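Local coordinates for protein C alpha-dehydrogenase (Sphingobium sp. SYK-6, PDB 4YAG) that binds NADH and, as a short-chain dehydrogenase of the lignin beta-aryl ether cleavage pathway, probably oxidises the C alpha alcohol of its substrates, at residues S15-G20 with T184-G189; H138-A143 with D236-A241. All coordinates share one frame; numbering follows the deposited sequence.

Interaction 1 of 2, residues S15-G20 with T184-G189. With NAI (1,4-dihydronicotinamide adenine dinucleotide), chain C.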
# COMPACT_ATOMS: atom_id res chain seq x y z
N SER A 15 6.83 -23.58 -2.26
CA SER A 15 8.22 -23.21 -2.43
C SER A 15 8.66 -22.29 -1.30
O SER A 15 7.83 -21.68 -0.62
CB SER A 15 8.40 -22.47 -3.77
OG SER A 15 9.76 -22.16 -4.02
N GLY A 16 9.97 -22.20 -1.09
CA GLY A 16 10.53 -21.12 -0.30
C GLY A 16 9.97 -21.03 1.11
O GLY A 16 9.82 -22.03 1.81
N ILE A 17 9.72 -19.80 1.56
CA ILE A 17 9.22 -19.55 2.91
C ILE A 17 7.93 -20.30 3.20
O ILE A 17 7.78 -20.93 4.26
CB ILE A 17 9.04 -18.04 3.11
CG1 ILE A 17 10.41 -17.35 3.07
CG2 ILE A 17 8.29 -17.74 4.39
CD1 ILE A 17 10.33 -15.82 3.13
N GLY A 18 6.98 -20.24 2.28
CA GLY A 18 5.71 -20.92 2.49
C GLY A 18 5.90 -22.40 2.72
O GLY A 18 5.23 -23.01 3.54
N PHE A 19 6.81 -23.00 1.97
CA PHE A 19 7.05 -24.42 2.11
C PHE A 19 7.75 -24.74 3.45
O PHE A 19 7.51 -25.78 4.06
CB PHE A 19 7.85 -24.92 0.90
CG PHE A 19 8.17 -26.38 0.94
CD1 PHE A 19 7.17 -27.32 0.82
CD2 PHE A 19 9.48 -26.81 1.08
CE1 PHE A 19 7.49 -28.69 0.85
CE2 PHE A 19 9.78 -28.17 1.10
CZ PHE A 19 8.78 -29.08 0.99
N GLY A 20 8.60 -23.82 3.91
CA GLY A 20 9.23 -23.96 5.21
C GLY A 20 8.18 -23.89 6.32
O GLY A 20 8.21 -24.67 7.28
N THR A 184 -0.33 -11.94 12.53
CA THR A 184 1.12 -11.76 12.53
C THR A 184 1.53 -11.24 11.17
O THR A 184 1.06 -11.73 10.15
CB THR A 184 1.84 -13.10 12.73
OG1 THR A 184 1.48 -13.66 14.00
CG2 THR A 184 3.35 -12.93 12.66
N VAL A 185 2.42 -10.26 11.14
CA VAL A 185 3.10 -9.91 9.90
C VAL A 185 4.55 -10.35 10.02
O VAL A 185 5.26 -10.02 10.98
CB VAL A 185 2.98 -8.41 9.52
CG1 VAL A 185 3.51 -7.50 10.61
CG2 VAL A 185 3.69 -8.16 8.20
N LEU A 186 4.95 -11.17 9.04
CA LEU A 186 6.30 -11.67 8.91
C LEU A 186 7.09 -10.76 7.99
O LEU A 186 6.65 -10.45 6.88
CB LEU A 186 6.23 -13.09 8.34
CG LEU A 186 7.54 -13.73 7.90
CD1 LEU A 186 8.53 -13.88 9.03
CD2 LEU A 186 7.24 -15.08 7.25
N MET A 187 8.24 -10.31 8.47
CA MET A 187 9.11 -9.39 7.76
C MET A 187 10.48 -10.02 7.58
O MET A 187 11.34 -9.92 8.46
CB MET A 187 9.20 -8.06 8.51
CG MET A 187 7.85 -7.36 8.55
SD MET A 187 7.77 -6.01 9.74
CE MET A 187 7.79 -6.91 11.26
N PRO A 188 10.66 -10.76 6.46
CA PRO A 188 11.96 -11.39 6.31
C PRO A 188 13.05 -10.51 5.74
O PRO A 188 12.80 -9.55 4.99
CB PRO A 188 11.68 -12.54 5.33
CG PRO A 188 10.19 -12.73 5.32
CD PRO A 188 9.66 -11.33 5.55
N GLY A 189 14.28 -10.89 6.08
CA GLY A 189 15.48 -10.57 5.34
C GLY A 189 15.73 -11.69 4.34
O GLY A 189 14.81 -12.37 3.93
PA NAI C . 9.22 -18.45 -3.69
O1A NAI C . 9.07 -18.01 -5.12
O2A NAI C . 10.21 -19.57 -3.42
O5B NAI C . 7.83 -18.87 -3.11
C5B NAI C . 6.68 -18.15 -3.47
C4B NAI C . 5.70 -19.09 -4.05
O4B NAI C . 4.50 -18.26 -4.26
C3B NAI C . 6.05 -19.72 -5.32
O3B NAI C . 5.90 -21.15 -5.28
C2B NAI C . 5.20 -19.09 -6.30
O2B NAI C . 4.88 -19.93 -7.42
C1B NAI C . 4.02 -18.65 -5.55
N9A NAI C . 3.30 -17.57 -6.17
C8A NAI C . 3.80 -16.45 -6.80
N7A NAI C . 2.80 -15.71 -7.30
C5A NAI C . 1.61 -16.32 -7.00
C6A NAI C . 0.26 -16.06 -7.24
N6A NAI C . -0.10 -14.95 -8.01
N1A NAI C . -0.69 -16.91 -6.78
C2A NAI C . -0.34 -18.02 -6.09
N3A NAI C . 0.95 -18.33 -5.84
C4A NAI C . 1.93 -17.51 -6.28
O3 NAI C . 9.69 -17.14 -2.94
PN NAI C . 9.67 -16.75 -1.38
O1N NAI C . 9.48 -17.95 -0.47
O2N NAI C . 10.96 -16.00 -1.15
O5D NAI C . 8.40 -15.76 -1.27
C5D NAI C . 7.46 -15.84 -0.20
C4D NAI C . 7.18 -14.48 0.33
O4D NAI C . 8.37 -14.02 1.07
C3D NAI C . 6.92 -13.47 -0.70
O3D NAI C . 5.77 -12.69 -0.31
C2D NAI C . 8.11 -12.63 -0.74
O2D NAI C . 7.80 -11.30 -1.18
C1D NAI C . 8.59 -12.63 0.63
N1N NAI C . 9.94 -12.32 0.93
C2N NAI C . 11.00 -13.12 0.58
C3N NAI C . 12.28 -12.75 0.93
C7N NAI C . 13.45 -13.60 0.57
O7N NAI C . 14.63 -13.22 0.75
N7N NAI C . 13.17 -14.95 0.07
C4N NAI C . 12.53 -11.59 1.65
C5N NAI C . 11.45 -10.82 2.04
C6N NAI C . 10.18 -11.19 1.69

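Interaction 2 of 2, residues H138-A143 with D236-A241. With NAI (1,4-dihydronicotinamide adenine dinucleotide), chain C.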
# COMPACT_ATOMS: atom_id res chain seq x y z
N HIS A 138 -5.76 -18.01 13.18
CA HIS A 138 -4.63 -17.11 13.07
C HIS A 138 -4.38 -16.78 11.62
O HIS A 138 -4.59 -17.62 10.75
CB HIS A 138 -3.36 -17.72 13.68
CG HIS A 138 -2.38 -16.70 14.14
ND1 HIS A 138 -2.47 -16.09 15.37
CD2 HIS A 138 -1.34 -16.11 13.50
CE1 HIS A 138 -1.50 -15.21 15.49
NE2 HIS A 138 -0.80 -15.20 14.38
N ILE A 139 -3.93 -15.56 11.36
CA ILE A 139 -3.53 -15.11 10.04
C ILE A 139 -2.08 -14.64 10.08
O ILE A 139 -1.70 -13.87 10.96
CB ILE A 139 -4.37 -13.89 9.58
CG1 ILE A 139 -5.85 -14.20 9.67
CG2 ILE A 139 -3.99 -13.44 8.16
CD1 ILE A 139 -6.72 -13.02 9.44
N VAL A 140 -1.28 -15.13 9.14
CA VAL A 140 0.08 -14.66 8.96
C VAL A 140 0.16 -14.05 7.57
O VAL A 140 -0.17 -14.71 6.59
CB VAL A 140 1.13 -15.79 9.04
CG1 VAL A 140 2.54 -15.26 8.82
CG2 VAL A 140 1.06 -16.51 10.38
N ASN A 141 0.59 -12.80 7.48
CA ASN A 141 0.88 -12.18 6.19
C ASN A 141 2.37 -12.01 6.02
O ASN A 141 3.03 -11.49 6.90
CB ASN A 141 0.22 -10.78 6.13
CG ASN A 141 -1.29 -10.85 6.18
OD1 ASN A 141 -1.89 -11.77 5.65
ND2 ASN A 141 -1.90 -9.89 6.87
N THR A 142 2.91 -12.42 4.88
CA THR A 142 4.33 -12.23 4.65
C THR A 142 4.57 -10.90 3.97
O THR A 142 4.21 -10.72 2.81
CB THR A 142 4.94 -13.33 3.79
OG1 THR A 142 4.63 -14.61 4.37
CG2 THR A 142 6.44 -13.14 3.73
N ALA A 143 5.17 -9.97 4.70
CA ALA A 143 5.56 -8.70 4.10
C ALA A 143 7.05 -8.81 3.76
O ALA A 143 7.45 -9.73 3.03
CB ALA A 143 5.25 -7.56 5.05
N ASP A 236 9.79 -22.11 11.95
CA ASP A 236 9.74 -22.26 13.40
C ASP A 236 9.41 -20.93 14.07
O ASP A 236 8.71 -20.91 15.09
CB ASP A 236 11.04 -22.85 13.93
CG ASP A 236 11.09 -24.36 13.76
OD1 ASP A 236 9.99 -24.99 13.71
OD2 ASP A 236 12.20 -24.91 13.69
N MET A 237 9.89 -19.84 13.51
CA MET A 237 9.51 -18.52 14.03
C MET A 237 8.02 -18.30 13.92
O MET A 237 7.41 -17.64 14.77
CB MET A 237 10.22 -17.40 13.28
CG MET A 237 11.72 -17.40 13.39
SD MET A 237 12.44 -16.07 12.43
CE MET A 237 14.17 -16.53 12.49
N ILE A 238 7.44 -18.77 12.82
CA ILE A 238 6.02 -18.65 12.60
C ILE A 238 5.21 -19.57 13.53
O ILE A 238 4.14 -19.17 14.02
CB ILE A 238 5.66 -18.84 11.09
CG1 ILE A 238 6.23 -17.66 10.29
CG2 ILE A 238 4.18 -18.99 10.86
CD1 ILE A 238 5.75 -16.31 10.80
N VAL A 239 5.68 -20.78 13.79
CA VAL A 239 5.05 -21.63 14.80
C VAL A 239 4.98 -20.84 16.11
O VAL A 239 3.90 -20.75 16.72
CB VAL A 239 5.83 -22.95 15.00
CG1 VAL A 239 5.40 -23.68 16.27
CG2 VAL A 239 5.66 -23.85 13.77
N ASP A 240 6.09 -20.22 16.52
CA ASP A 240 6.11 -19.49 17.79
C ASP A 240 5.13 -18.30 17.74
O ASP A 240 4.45 -18.01 18.73
CB ASP A 240 7.51 -19.00 18.13
CG ASP A 240 8.48 -20.15 18.45
OD1 ASP A 240 8.04 -21.27 18.77
OD2 ASP A 240 9.71 -19.91 18.38
N ALA A 241 5.04 -17.62 16.60
CA ALA A 241 4.18 -16.45 16.46
C ALA A 241 2.70 -16.84 16.55
O ALA A 241 1.88 -16.07 17.09
CB ALA A 241 4.45 -15.72 15.14
PA NAI C . 9.22 -18.45 -3.69
O1A NAI C . 9.07 -18.01 -5.12
O2A NAI C . 10.21 -19.57 -3.42
O5B NAI C . 7.83 -18.87 -3.11
C5B NAI C . 6.68 -18.15 -3.47
C4B NAI C . 5.70 -19.09 -4.05
O4B NAI C . 4.50 -18.26 -4.26
C3B NAI C . 6.05 -19.72 -5.32
O3B NAI C . 5.90 -21.15 -5.28
C2B NAI C . 5.20 -19.09 -6.30
O2B NAI C . 4.88 -19.93 -7.42
C1B NAI C . 4.02 -18.65 -5.55
N9A NAI C . 3.30 -17.57 -6.17
C8A NAI C . 3.80 -16.45 -6.80
N7A NAI C . 2.80 -15.71 -7.30
C5A NAI C . 1.61 -16.32 -7.00
C6A NAI C . 0.26 -16.06 -7.24
N6A NAI C . -0.10 -14.95 -8.01
N1A NAI C . -0.69 -16.91 -6.78
C2A NAI C . -0.34 -18.02 -6.09
N3A NAI C . 0.95 -18.33 -5.84
C4A NAI C . 1.93 -17.51 -6.28
O3 NAI C . 9.69 -17.14 -2.94
PN NAI C . 9.67 -16.75 -1.38
O1N NAI C . 9.48 -17.95 -0.47
O2N NAI C . 10.96 -16.00 -1.15
O5D NAI C . 8.40 -15.76 -1.27
C5D NAI C . 7.46 -15.84 -0.20
C4D NAI C . 7.18 -14.48 0.33
O4D NAI C . 8.37 -14.02 1.07
C3D NAI C . 6.92 -13.47 -0.70
O3D NAI C . 5.77 -12.69 -0.31
C2D NAI C . 8.11 -12.63 -0.74
O2D NAI C . 7.80 -11.30 -1.18
C1D NAI C . 8.59 -12.63 0.63
N1N NAI C . 9.94 -12.32 0.93
C2N NAI C . 11.00 -13.12 0.58
C3N NAI C . 12.28 -12.75 0.93
C7N NAI C . 13.45 -13.60 0.57
O7N NAI C . 14.63 -13.22 0.75
N7N NAI C . 13.17 -14.95 0.07
C4N NAI C . 12.53 -11.59 1.65
C5N NAI C . 11.45 -10.82 2.04
C6N NAI C . 10.18 -11.19 1.69

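Interaction 1 of 2, residues S15-G20 with T184-G189
The glycine-rich TGxxxGxG turn of the short-chain dehydrogenase Rossmann fold meets the Pro-Gly turn after strand 181-187 here, through I17 on one side and L186 and P188 on the other. I17 divides its two branches between them. CG2, anti to the backbone N, packs obliquely against L186, whose CD2 lies 4.0 Å from I17 CG2. The other branch is extended (chi2 175°) and carries I17 CD1 to within 3.8 Å of P188 CG. The same methyl also borders the nicotinamide ribose, with I17 CD1 3.4 Å from NAI O4D. P188 in turn lies over a face of the nicotinamide ring, its CB 3.7 Å from NAI C5N. The dinucleotide runs past both segments: the side chains of I17 and P188 border its ribose and nicotinamide, while I17 N and S15 OG hold the diphosphate. I17 N donates to NAI O1N at 2.8 Å, with an N-H...O angle of 153°, at the start of a helix whose dipole probably helps offset the phosphate charge. S15 OG gives a second bond, 2.7 Å to NAI O2A, and is also bonded to R194. G16 has CA just 3.3 Å from NAI O1N and a positive phi of 57°, a place with no room for a side chain. With an alanine in place of I17, a gap would probably open between the P188 ring and the ribose, leaving L186 CD2 without the methyl it meets on this helix. Around these three side chains, V234 of helix 231-244 touches both I17 and L186, I17 also meets N91 and I191, and L186 reaches V249 of strand 248-250.

Interaction 2 of 2, residues H138-A143 with D236-A241
V140 and I238 meet methyl to methyl where helix 231-244 packs on one face of the parallel Rossmann sheet, a local example of how the fold covers its sheet with helices. Two pairs of carbons make the contact, tip to tip: V140 CG1 is 3.9 Å from I238 CD1, and V140 CG2 is 4.0 Å from I238 CG2. The stem of I238 does not aim at the strand. A bend in its chain (chi2 -56°) brings CD1 round to V140 while CG2 takes the second methyl, so both valine branches are used. One helical turn on, the imidazole of H138 approaches the backbone of A241, with H138 CE1 3.8 Å from A241 O, which is a van der Waals contact and not a hydrogen bond. One ring nitrogen has its partner on the next strand: H138 NE2 is hydrogen-bonded to T184 OG1. This bond, to a residue of the neighbouring strand 181-187, probably limits rotation of the imidazole. V140 CG2 lies in the plane of the H138 ring, at its edge, so the same methyl that meets I238 also borders the imidazole. Further out, a salt bridge from D236 to R24 ties helix 231-244 to helix 16-27. N141 turns to the other side of the strand, where OD1 pairs with N90 and ND2 with T169. The C-terminal end of the strand enters the cofactor site. T142 O accepts a bond from K162, a residue that binds NADH, and T142 OG1 bonds N91 OD1. T142 CG2, anti to the backbone N, points to the cofactor and comes 3.4 Å from NAI O4D.

The two interactions interlock along the chain, in the order 15-20, 138-143, 184-189, 236-241, and their centres are 8 Å apart. Strands 137-142 and 181-187 are neighbours in the parallel sheet, and A143 N is probably hydrogen-bonded to L186 O at 2.7 Å, while V185 CG2 packs on A143 CB at 3.6 Å. Helix 231-244 serves both: I238 of interaction 2 also touches L186 of interaction 1. The C-terminal ends of both strands, together with the glycine-rich turn, reach the same NADH, so elements distant in sequence line the diphosphate, ribose and nicotinamide of the cofactor, as is usual in Rossmann dehydrogenases.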